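Long-range contacts in NigD-like protein (Bacteroides vulgatus ATCC 8482, PDB 3K6O), which is of unknown function but belongs to the NigD-like family, pairing an N-terminal OB domain with a C-terminal beta-sandwich domain: residues I133-V137 and V170-L174; G56-F60 and L84-Q88; N125-K131 and N158-G163; K105-K109 and V120-L124. The contacts are given in a common frame with arbitrary orientation. Residues are numbered along the deposited sequence.

Contact 2 (56-60 with 84-88) comes first along the chain and closes before the others open. It lies in the hairpin of strands 58-66 and 75-93, and the latter runs on from the OB domain into the beta sandwich. Contacts 4, 1 and 3 lie in the sandwich. Contact 4 closes before contacts 1 and 3 open, and the segments of those two alternate. The centres of contacts 1 and 2 are about 12 Å apart, as are those of contacts 1 and 4. Strand 165-173 pairs with strands 75-93 and 117-125, so contact 1 touches contacts 2 and 4. It also meets contact 3, which joins surface loops. The two domains are thus joined through the shared strand 75-93.

Contact 1: residues I133-V137 and V170-L174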
loop_
_atom_site.group_PDB
_atom_site.type_symbol
_atom_site.label_atom_id
_atom_site.label_comp_id
_atom_site.label_asym_id
_atom_site.label_seq_id
_atom_site.Cartn_x
_atom_site.Cartn_y
_atom_site.Cartn_z
ATOM N N ILE A 133 9.804 -5.693 10.539
ATOM C CA ILE A 133 8.399 -5.251 10.595
ATOM C C ILE A 133 8.274 -3.738 10.341
ATOM O O ILE A 133 9.042 -2.923 10.884
ATOM C CB ILE A 133 7.731 -5.601 11.980
ATOM C CG1 ILE A 133 8.477 -4.990 13.179
ATOM C CG2 ILE A 133 7.686 -7.096 12.186
ATOM C CD1 ILE A 133 7.759 -5.227 14.541
ATOM N N LEU A 134 7.360 -3.390 9.456
ATOM C CA LEU A 134 6.863 -2.037 9.315
ATOM C C LEU A 134 5.369 -2.000 9.721
ATOM O O LEU A 134 4.529 -2.621 9.068
ATOM C CB LEU A 134 7.028 -1.556 7.877
ATOM C CG LEU A 134 6.707 -0.066 7.653
ATOM C CD1 LEU A 134 7.737 0.865 8.335
ATOM C CD2 LEU A 134 6.585 0.274 6.179
ATOM N N ASN A 135 5.039 -1.240 10.768
ATOM C CA ASN A 135 3.641 -1.053 11.169
ATOM C C ASN A 135 3.137 0.404 11.023
ATOM O O ASN A 135 3.905 1.382 11.057
ATOM C CB ASN A 135 3.463 -1.470 12.623
ATOM C CG ASN A 135 3.509 -2.960 12.829
ATOM O OD1 ASN A 135 4.482 -3.511 13.397
ATOM N ND2 ASN A 135 2.482 -3.618 12.417
ATOM N N LEU A 136 1.840 0.523 10.881
ATOM C CA LEU A 136 1.121 1.803 10.871
ATOM C C LEU A 136 0.232 1.801 12.089
ATOM O O LEU A 136 -0.659 0.956 12.219
ATOM C CB LEU A 136 0.249 1.939 9.626
ATOM C CG LEU A 136 -0.418 3.305 9.393
ATOM C CD1 LEU A 136 0.631 4.404 9.228
ATOM C CD2 LEU A 136 -1.341 3.235 8.190
ATOM N N VAL A 137 0.521 2.703 13.025
ATOM C CA VAL A 137 -0.066 2.598 14.322
ATOM C C VAL A 137 -0.859 3.824 14.663
ATOM O O VAL A 137 -0.556 4.914 14.202
ATOM C CB VAL A 137 1.037 2.382 15.357
ATOM C CG1 VAL A 137 2.005 1.258 14.873
ATOM C CG2 VAL A 137 1.754 3.697 15.611
ATOM N N VAL A 170 4.170 -2.375 0.866
ATOM C CA VAL A 170 3.105 -2.803 1.739
ATOM C C VAL A 170 1.934 -1.821 1.599
ATOM O O VAL A 170 2.130 -0.608 1.310
ATOM C CB VAL A 170 3.592 -2.850 3.205
ATOM C CG1 VAL A 170 4.057 -1.484 3.598
ATOM C CG2 VAL A 170 2.485 -3.279 4.150
ATOM N N SER A 171 0.727 -2.352 1.793
ATOM C CA SER A 171 -0.492 -1.563 1.803
ATOM C C SER A 171 -1.154 -1.761 3.145
ATOM O O SER A 171 -1.406 -2.894 3.516
ATOM C CB SER A 171 -1.448 -2.001 0.708
ATOM O OG SER A 171 -1.003 -1.561 -0.551
ATOM N N PHE A 172 -1.395 -0.659 3.872
ATOM C CA PHE A 172 -2.094 -0.678 5.139
ATOM C C PHE A 172 -3.523 -0.321 4.916
ATOM O O PHE A 172 -3.789 0.703 4.364
ATOM C CB PHE A 172 -1.470 0.348 6.065
ATOM C CG PHE A 172 -0.013 0.066 6.370
ATOM C CD1 PHE A 172 0.322 -0.856 7.340
ATOM C CD2 PHE A 172 1.003 0.718 5.684
ATOM C CE1 PHE A 172 1.633 -1.131 7.631
ATOM C CE2 PHE A 172 2.349 0.464 5.971
ATOM C CZ PHE A 172 2.656 -0.477 6.940
ATOM N N LYS A 173 -4.456 -1.153 5.351
ATOM C CA LYS A 173 -5.856 -0.801 5.289
ATOM C C LYS A 173 -6.175 0.362 6.210
ATOM O O LYS A 173 -5.936 0.284 7.422
ATOM C CB LYS A 173 -6.756 -1.991 5.640
ATOM C CG LYS A 173 -6.913 -2.982 4.497
ATOM C CD LYS A 173 -8.018 -4.031 4.768
ATOM C CE LYS A 173 -9.444 -3.430 4.557
ATOM N NZ LYS A 173 -9.549 -2.743 3.229
ATOM N N LEU A 174 -6.750 1.418 5.644
ATOM C CA LEU A 174 -7.012 2.654 6.410
ATOM C C LEU A 174 -8.256 2.579 7.313
ATOM O O LEU A 174 -8.292 3.171 8.409
ATOM C CB LEU A 174 -7.070 3.840 5.476
ATOM C CG LEU A 174 -5.682 4.351 5.010
ATOM C CD1 LEU A 174 -5.799 5.409 3.891
ATOM C CD2 LEU A 174 -4.843 4.920 6.171
#
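This contact is core packing in the C-terminal beta sandwich. Strands 133-137 and 170-173 run in nearly the same direction, 27° apart, and their axes come within 8.4 Å. That is too far for backbone pairing, and no hydrogen bond crosses between them. Side chains fill much of the gap, and the two segments bury 250 Å² together. Val170 comes first and points toward the other strand. Its CG1 lies 4.0 Å from Leu134 CD2. Ser171 turns to the other side of its strand, where its hydroxyl bonds with Arg58 and Asn119. Phe172 is the centre of the contact. Its ring reaches between Leu134 and Leu136, two buried leucines that both point toward it. Phe172 CZ is 4.1 Å from Leu134 CD2, and Leu134 O sits at the ring edge, 3.6 Å from CZ. The ring face takes a CH-pi contact: Leu136 CB stands 3.8 Å from the ring centroid, 19° off its normal. Leu136 CD2 meets Phe172 CB at 3.6 Å. Leu152 and Leu118 also touch Leu136, and Leu154 touches Phe172, so the apolar cluster extends to strands 149-157 and 117-125. Beyond the strand, Leu174 CD2 reaches to 4.4 Å from Leu136 CD2.

Contact 2: residues G56-F60 and L84-Q88; sequences GERIF and LVPVQ
Residues 56-60 and 84-88 lie on the antiparallel hairpin of strands 58-66 and 75-93, where the OB domain meets the sandwich. Gly56 has phi/psi 92/-17, where a CB would jam against the preceding carbonyl O, which calls for glycine. Glu57 leads into extended residues 58-60, and 84-88 is extended too, with Pro86 between two strand parts. The CA directions of 56-60 and 84-87 differ by 128°, so the segments splay. Ile59 and Leu84 form a non-hydrogen-bonded antiparallel pair, CA to CA 4.7 Å.

One direct backbone hydrogen bond crosses, from Val85 N to Arg58 O, at 2.8 Å and 169°. Between the same two residues, a water replaces the second bond: it accepts from Arg58 N at 2.9 Å and donates to Val85 O at 2.7 Å.

Apolar contacts flank these bonds. Val85 (chi1 t) sets CG2 3.7 Å from Phe60 CB. Leu84 (m, t) sets CD2 4.0 Å from Ile59 CG2. Val87 CG2 is 3.5 Å from Arg58 CB.

Arg58 has chi1 t, and its guanidinium leads away to a salt bridge with Asp36 and hydrogen bonds with Ser171 and Asn119. The buried arginine thus carries polar bonding from the OB domain into the sandwich.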
loop_
_atom_site.group_PDB
_atom_site.type_symbol
_atom_site.label_atom_id
_atom_site.label_comp_id
_atom_site.label_asym_id
_atom_site.label_seq_id
_atom_site.Cartn_x
_atom_site.Cartn_y
_atom_site.Cartn_z
ATOM N N GLY A 56 -9.441 -9.506 -2.286
ATOM C CA GLY A 56 -8.735 -8.791 -1.247
ATOM C C GLY A 56 -7.231 -8.841 -1.385
ATOM O O GLY A 56 -6.548 -8.046 -0.781
ATOM N N GLU A 57 -6.691 -9.762 -2.167
ATOM C CA GLU A 57 -5.269 -9.741 -2.382
ATOM C C GLU A 57 -4.903 -8.477 -3.152
ATOM O O GLU A 57 -5.644 -8.009 -4.033
ATOM C CB GLU A 57 -4.763 -10.996 -3.120
ATOM C CG GLU A 57 -4.648 -12.280 -2.267
ATOM C CD GLU A 57 -3.947 -13.418 -3.009
ATOM O OE1 GLU A 57 -2.700 -13.519 -2.969
ATOM O OE2 GLU A 57 -4.643 -14.197 -3.665
ATOM N N ARG A 58 -3.724 -7.967 -2.851
ATOM C CA ARG A 58 -3.255 -6.741 -3.429
ATOM C C ARG A 58 -2.061 -7.053 -4.331
ATOM O O ARG A 58 -1.169 -7.823 -3.929
ATOM C CB ARG A 58 -2.783 -5.853 -2.298
ATOM C CG ARG A 58 -2.435 -4.461 -2.723
ATOM C CD ARG A 58 -3.473 -3.478 -2.319
ATOM N NE ARG A 58 -3.030 -2.080 -2.490
ATOM C CZ ARG A 58 -3.589 -1.211 -3.335
ATOM N NH1 ARG A 58 -4.604 -1.569 -4.118
ATOM N NH2 ARG A 58 -3.130 0.035 -3.387
ATOM N N ILE A 59 -2.016 -6.429 -5.515
ATOM C CA ILE A 59 -0.861 -6.587 -6.405
ATOM C C ILE A 59 -0.281 -5.258 -6.890
ATOM O O ILE A 59 -0.977 -4.237 -6.968
ATOM C CB ILE A 59 -1.218 -7.491 -7.633
ATOM C CG1 ILE A 59 -2.196 -6.802 -8.598
ATOM C CG2 ILE A 59 -1.806 -8.791 -7.139
ATOM C CD1 ILE A 59 -2.457 -7.587 -9.905
ATOM N N PHE A 60 0.996 -5.298 -7.259
ATOM C CA PHE A 60 1.654 -4.225 -7.996
ATOM C C PHE A 60 1.880 -4.849 -9.370
ATOM O O PHE A 60 2.672 -5.797 -9.532
ATOM C CB PHE A 60 2.952 -3.842 -7.273
ATOM C CG PHE A 60 3.641 -2.623 -7.807
ATOM C CD1 PHE A 60 2.963 -1.435 -8.017
ATOM C CD2 PHE A 60 5.002 -2.643 -8.038
ATOM C CE1 PHE A 60 3.638 -0.294 -8.487
ATOM C CE2 PHE A 60 5.677 -1.519 -8.506
ATOM C CZ PHE A 60 5.004 -0.347 -8.718
ATOM N N LEU A 84 2.961 -9.795 -5.584
ATOM C CA LEU A 84 2.022 -9.679 -4.477
ATOM C C LEU A 84 2.478 -8.610 -3.516
ATOM O O LEU A 84 3.656 -8.509 -3.184
ATOM C CB LEU A 84 1.882 -10.996 -3.718
ATOM C CG LEU A 84 1.069 -12.068 -4.444
ATOM C CD1 LEU A 84 1.110 -13.385 -3.645
ATOM C CD2 LEU A 84 -0.373 -11.586 -4.685
ATOM N N VAL A 85 1.526 -7.833 -3.036
ATOM C CA VAL A 85 1.804 -6.807 -2.029
ATOM C C VAL A 85 1.113 -7.188 -0.734
ATOM O O VAL A 85 -0.085 -7.343 -0.699
ATOM C CB VAL A 85 1.362 -5.442 -2.531
ATOM C CG1 VAL A 85 1.487 -4.387 -1.415
ATOM C CG2 VAL A 85 2.185 -5.058 -3.815
ATOM N N PRO A 86 1.876 -7.356 0.357
ATOM C CA PRO A 86 1.210 -7.684 1.608
ATOM C C PRO A 86 0.284 -6.573 2.089
ATOM O O PRO A 86 0.600 -5.402 1.935
ATOM C CB PRO A 86 2.369 -7.893 2.619
ATOM C CG PRO A 86 3.628 -7.534 1.922
ATOM C CD PRO A 86 3.348 -7.397 0.443
ATOM N N VAL A 87 -0.849 -6.957 2.664
ATOM C CA VAL A 87 -1.826 -6.033 3.186
ATOM C C VAL A 87 -1.788 -6.176 4.680
ATOM O O VAL A 87 -1.937 -7.292 5.167
ATOM C CB VAL A 87 -3.248 -6.339 2.671
ATOM C CG1 VAL A 87 -4.244 -5.430 3.407
ATOM C CG2 VAL A 87 -3.338 -6.071 1.158
ATOM N N GLN A 88 -1.533 -5.070 5.401
ATOM C CA GLN A 88 -1.459 -5.062 6.873
ATOM C C GLN A 88 -2.560 -4.222 7.487
ATOM O O GLN A 88 -3.022 -3.229 6.901
ATOM C CB GLN A 88 -0.082 -4.578 7.398
ATOM C CG GLN A 88 0.990 -5.593 7.280
ATOM C CD GLN A 88 2.324 -5.178 7.891
ATOM O OE1 GLN A 88 2.415 -4.650 9.043
ATOM N NE2 GLN A 88 3.371 -5.438 7.144
HETATM O O HOH W 1 -2.016 -9.178 -0.855
#

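Contact 3: residues N125-K131 and N158-G163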
loop_
_atom_site.group_PDB
_atom_site.type_symbol
_atom_site.label_atom_id
_atom_site.label_comp_id
_atom_site.label_asym_id
_atom_site.label_seq_id
_atom_site.Cartn_x
_atom_site.Cartn_y
_atom_site.Cartn_z
ATOM N N ASN A 125 15.875 -4.175 5.865
ATOM C CA ASN A 125 17.062 -4.990 5.984
ATOM C C ASN A 125 16.732 -6.425 5.595
ATOM O O ASN A 125 15.707 -6.957 6.009
ATOM C CB ASN A 125 17.606 -4.895 7.401
ATOM C CG ASN A 125 18.019 -3.480 7.766
ATOM O OD1 ASN A 125 17.189 -2.672 8.235
ATOM N ND2 ASN A 125 19.316 -3.165 7.578
ATOM N N PHE A 126 17.574 -7.037 4.762
ATOM C CA PHE A 126 17.432 -8.454 4.441
ATOM C C PHE A 126 17.372 -9.281 5.735
ATOM O O PHE A 126 18.151 -9.033 6.670
ATOM C CB PHE A 126 18.607 -8.946 3.578
ATOM C CG PHE A 126 18.393 -10.316 2.994
ATOM C CD1 PHE A 126 17.508 -10.499 1.935
ATOM C CD2 PHE A 126 19.059 -11.419 3.508
ATOM C CE1 PHE A 126 17.293 -11.763 1.378
ATOM C CE2 PHE A 126 18.849 -12.695 2.957
ATOM C CZ PHE A 126 17.953 -12.860 1.889
ATOM N N PRO A 127 16.465 -10.264 5.793
ATOM C CA PRO A 127 16.365 -11.143 6.962
ATOM C C PRO A 127 17.649 -11.929 7.249
ATOM O O PRO A 127 18.142 -12.658 6.398
ATOM C CB PRO A 127 15.220 -12.090 6.600
ATOM C CG PRO A 127 14.430 -11.362 5.543
ATOM C CD PRO A 127 15.423 -10.546 4.794
ATOM N N SER A 128 18.161 -11.756 8.462
ATOM C CA SER A 128 19.456 -12.243 8.862
ATOM C C SER A 128 19.489 -12.486 10.391
ATOM O O SER A 128 20.276 -11.860 11.111
ATOM C CB SER A 128 20.512 -11.203 8.465
ATOM O OG SER A 128 20.276 -9.941 9.085
ATOM N N PRO A 129 18.604 -13.375 10.900
ATOM C CA PRO A 129 17.523 -14.099 10.188
ATOM C C PRO A 129 16.123 -13.461 10.323
ATOM O O PRO A 129 15.295 -13.586 9.407
ATOM C CB PRO A 129 17.543 -15.478 10.849
ATOM C CG PRO A 129 18.010 -15.211 12.276
ATOM C CD PRO A 129 18.788 -13.890 12.274
ATOM N N GLN A 130 15.856 -12.788 11.442
ATOM C CA GLN A 130 14.530 -12.180 11.671
ATOM C C GLN A 130 14.073 -11.280 10.518
ATOM O O GLN A 130 14.836 -10.473 10.006
ATOM C CB GLN A 130 14.539 -11.386 12.984
ATOM C CG GLN A 130 14.390 -12.261 14.218
ATOM C CD GLN A 130 13.030 -12.933 14.247
ATOM O OE1 GLN A 130 12.885 -14.095 13.825
ATOM N NE2 GLN A 130 12.016 -12.191 14.691
ATOM N N LYS A 131 12.827 -11.438 10.100
ATOM C CA LYS A 131 12.255 -10.614 9.027
ATOM C C LYS A 131 11.691 -9.291 9.601
ATOM O O LYS A 131 10.778 -9.321 10.434
ATOM C CB LYS A 131 11.190 -11.428 8.279
ATOM C CG LYS A 131 10.151 -10.635 7.491
ATOM C CD LYS A 131 10.613 -10.126 6.118
ATOM C CE LYS A 131 9.485 -9.247 5.483
ATOM N NZ LYS A 131 9.433 -9.256 3.987
ATOM N N ASN A 158 13.791 -3.507 12.753
ATOM C CA ASN A 158 14.580 -4.467 11.966
ATOM C C ASN A 158 14.764 -5.795 12.674
ATOM O O ASN A 158 15.261 -6.763 12.080
ATOM C CB ASN A 158 15.911 -3.887 11.509
ATOM C CG ASN A 158 16.854 -3.591 12.643
ATOM O OD1 ASN A 158 16.688 -4.067 13.765
ATOM N ND2 ASN A 158 17.853 -2.781 12.356
ATOM N N ASN A 159 14.347 -5.845 13.941
ATOM C CA ASN A 159 14.341 -7.081 14.692
ATOM C C ASN A 159 15.726 -7.725 14.641
ATOM O O ASN A 159 15.847 -8.884 14.324
ATOM C CB ASN A 159 13.260 -8.035 14.117
ATOM C CG ASN A 159 11.832 -7.631 14.511
ATOM O OD1 ASN A 159 11.627 -6.932 15.504
ATOM N ND2 ASN A 159 10.849 -8.080 13.739
ATOM N N GLY A 160 16.768 -6.945 14.903
ATOM C CA GLY A 160 18.149 -7.451 14.900
ATOM C C GLY A 160 18.839 -7.554 13.541
ATOM O O GLY A 160 20.065 -7.512 13.471
ATOM N N SER A 161 18.068 -7.696 12.465
ATOM C CA SER A 161 18.634 -7.802 11.115
ATOM C C SER A 161 19.259 -6.497 10.617
ATOM O O SER A 161 18.545 -5.553 10.247
ATOM C CB SER A 161 17.559 -8.239 10.135
ATOM O OG SER A 161 17.125 -9.542 10.446
ATOM N N GLN A 162 20.588 -6.462 10.623
ATOM C CA GLN A 162 21.370 -5.300 10.226
ATOM C C GLN A 162 21.822 -5.406 8.766
ATOM O O GLN A 162 22.568 -4.554 8.285
ATOM C CB GLN A 162 22.620 -5.199 11.102
ATOM C CG GLN A 162 22.395 -5.114 12.630
ATOM C CD GLN A 162 23.708 -5.198 13.412
ATOM O OE1 GLN A 162 24.655 -5.885 13.013
ATOM N NE2 GLN A 162 23.767 -4.494 14.527
ATOM N N GLY A 163 21.371 -6.445 8.061
ATOM C CA GLY A 163 21.877 -6.755 6.723
ATOM C C GLY A 163 21.619 -5.724 5.631
ATOM O O GLY A 163 21.185 -4.602 5.894
HETATM O O HOH W 2 17.835 -0.848 9.982
#
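Asn125 buries 81 Å² here, slightly more than Ser161. Its side chain points toward the other loop. Asn125 ND2 donates to Gly163 O at 2.9 Å. Asn125 OD1 takes a hydrogen bond from a water at 2.6 Å, and that water also accepts from Asn158 ND2 at 3.1 Å. Tyr156 supplies a further hydrogen bond to the same Asn125 oxygen. Asn125 CB lies 3.1 Å from Ser161 O, so the two loops are close at this end. Both segments are loops at the surface of the C-terminal beta sandwich. Residues 125-131 link strands 117-125 and 133-139, and residues 158-163 link strands 149-157 and 165-173. The second loop starts with a type I' beta turn from Asn158 to Ser161, with Asn159 and Gly160 at positive phi. Ser161 N bonds back to Asn158 O at 3.0 Å. That places Ser161 beside the curled first loop, which has a cis peptide bond before Pro129. Ser161 OG accepts from Ser128 N at 3.1 Å and donates to Gln130 O at 2.5 Å, so one hydroxyl joins two backbone groups around the cis proline. Asn159 buries 61 Å² and lies against Gln130: Gln130 CB is 3.1 Å from Asn159 O and 3.8 Å from Asn159 CB.

Contact 4: residues K105-K109 and V120-L124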
loop_
_atom_site.group_PDB
_atom_site.type_symbol
_atom_site.label_atom_id
_atom_site.label_comp_id
_atom_site.label_asym_id
_atom_site.label_seq_id
_atom_site.Cartn_x
_atom_site.Cartn_y
_atom_site.Cartn_z
ATOM N N LYS A 105 15.046 3.912 12.438
ATOM C CA LYS A 105 15.115 4.692 11.221
ATOM C C LYS A 105 14.868 3.797 10.002
ATOM O O LYS A 105 15.417 2.697 9.907
ATOM C CB LYS A 105 16.475 5.401 11.118
ATOM C CG LYS A 105 16.666 6.492 12.201
ATOM C CD LYS A 105 17.818 7.459 11.888
ATOM C CE LYS A 105 17.779 8.727 12.815
ATOM N NZ LYS A 105 16.489 9.536 12.663
ATOM N N VAL A 106 14.051 4.292 9.078
ATOM C CA VAL A 106 13.699 3.573 7.855
ATOM C C VAL A 106 13.792 4.539 6.659
ATOM O O VAL A 106 13.544 5.744 6.801
ATOM C CB VAL A 106 12.269 2.994 7.929
ATOM C CG1 VAL A 106 11.196 4.117 8.060
ATOM C CG2 VAL A 106 11.947 2.121 6.694
ATOM N N GLN A 107 14.164 3.997 5.500
ATOM C CA GLN A 107 14.216 4.752 4.240
ATOM C C GLN A 107 12.936 4.566 3.460
ATOM O O GLN A 107 12.640 3.462 3.021
ATOM C CB GLN A 107 15.407 4.285 3.395
ATOM C CG GLN A 107 15.560 5.034 2.067
ATOM C CD GLN A 107 16.787 4.596 1.274
ATOM O OE1 GLN A 107 17.577 3.752 1.717
ATOM N NE2 GLN A 107 16.950 5.174 0.086
ATOM N N ILE A 108 12.158 5.638 3.321
ATOM C CA ILE A 108 10.932 5.617 2.548
ATOM C C ILE A 108 11.219 6.063 1.117
ATOM O O ILE A 108 11.774 7.120 0.915
ATOM C CB ILE A 108 9.860 6.558 3.115
ATOM C CG1 ILE A 108 9.477 6.171 4.558
ATOM C CG2 ILE A 108 8.587 6.528 2.214
ATOM C CD1 ILE A 108 9.082 4.697 4.734
ATOM N N LYS A 109 10.866 5.248 0.133
ATOM C CA LYS A 109 10.996 5.624 -1.276
ATOM C C LYS A 109 9.693 6.211 -1.837
ATOM O O LYS A 109 9.735 7.133 -2.622
ATOM C CB LYS A 109 11.462 4.425 -2.117
ATOM C CG LYS A 109 12.914 4.034 -1.896
ATOM C CD LYS A 109 13.532 3.363 -3.117
ATOM C CE LYS A 109 15.049 3.417 -3.064
ATOM N NZ LYS A 109 15.704 2.587 -4.130
ATOM N N VAL A 120 3.037 2.136 0.819
ATOM C CA VAL A 120 4.414 2.484 1.122
ATOM C C VAL A 120 5.404 1.590 0.342
ATOM O O VAL A 120 5.321 0.381 0.377
ATOM C CB VAL A 120 4.666 2.357 2.616
ATOM C CG1 VAL A 120 6.070 2.988 2.982
ATOM C CG2 VAL A 120 3.536 3.041 3.401
ATOM N N ARG A 121 6.333 2.212 -0.366
ATOM C CA ARG A 121 7.457 1.512 -0.921
ATOM C C ARG A 121 8.630 1.955 -0.092
ATOM O O ARG A 121 8.808 3.153 0.123
ATOM C CB ARG A 121 7.680 1.869 -2.387
ATOM C CG ARG A 121 8.801 1.013 -3.032
ATOM C CD ARG A 121 8.780 1.089 -4.543
ATOM N NE ARG A 121 9.256 2.403 -4.921
ATOM C CZ ARG A 121 10.066 2.665 -5.931
ATOM N NH1 ARG A 121 10.489 1.706 -6.749
ATOM N NH2 ARG A 121 10.435 3.916 -6.125
ATOM N N PHE A 122 9.421 1.000 0.388
ATOM C CA PHE A 122 10.477 1.302 1.344
ATOM C C PHE A 122 11.590 0.282 1.312
ATOM O O PHE A 122 11.479 -0.760 0.657
ATOM C CB PHE A 122 9.919 1.403 2.763
ATOM C CG PHE A 122 9.480 0.080 3.370
ATOM C CD1 PHE A 122 8.337 -0.573 2.927
ATOM C CD2 PHE A 122 10.192 -0.492 4.421
ATOM C CE1 PHE A 122 7.930 -1.769 3.492
ATOM C CE2 PHE A 122 9.776 -1.700 4.999
ATOM C CZ PHE A 122 8.631 -2.331 4.533
HETATM N N MSE A 123 12.686 0.606 1.990
HETATM C CA MSE A 123 13.827 -0.292 2.080
HETATM C C MSE A 123 13.785 -0.973 3.436
HETATM O O MSE A 123 13.531 -0.331 4.451
HETATM C CB MSE A 123 15.140 0.481 1.928
HETATM C CG MSE A 123 15.293 1.300 0.634
HETATM SE SE MSE A 123 15.084 0.269 -1.013
HETATM C CE MSE A 123 16.752 -0.635 -1.066
ATOM N N LEU A 124 14.015 -2.277 3.445
ATOM C CA LEU A 124 14.115 -3.041 4.680
ATOM C C LEU A 124 15.350 -3.922 4.673
ATOM O O LEU A 124 15.819 -4.369 3.630
ATOM C CB LEU A 124 12.861 -3.903 4.908
ATOM C CG LEU A 124 12.568 -5.037 3.914
ATOM C CD1 LEU A 124 11.476 -5.954 4.486
ATOM C CD2 LEU A 124 12.100 -4.468 2.615
HETATM O O HOH W 3 15.338 1.184 5.699
#
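This is an antiparallel backbone contact in the hairpin of strands 107-113 and 117-125, part of the C-terminal beta sandwich. Ile108 and Phe122 form a non-hydrogen-bonded pair, with their CA atoms 4.5 Å apart. Hydrogen bonds flank it: Met123 N to Gln107 O at 3.0 Å, and Lys109 N to Arg121 O at 2.9 Å. Between Gln107 and Met123 a water takes the place of a second bond, accepting from Gln107 N at 3.1 Å and donating to Met123 O at 2.7 Å. On the Ile108 and Phe122 face, Ile108 CD1 lies 3.9 Å from both Val120 CG1 and Phe122 CB. Val106 CG2 is 3.9 Å from Phe122 CD2. Elsewhere, Lys109 CE reaches 3.8 Å from SE of selenomethionine Met123, and Lys109 CD lies over the Arg121 guanidinium. That group forms salt bridges with Asp110 and with Asp219 of helix 217-221. Strand 165-173 also pairs antiparallel with strand 117-125, through Val170 with Val120 and Val166 with Leu124. Ile108 packs on Leu154 and Val106 on Tyr156, both of strand 149-157.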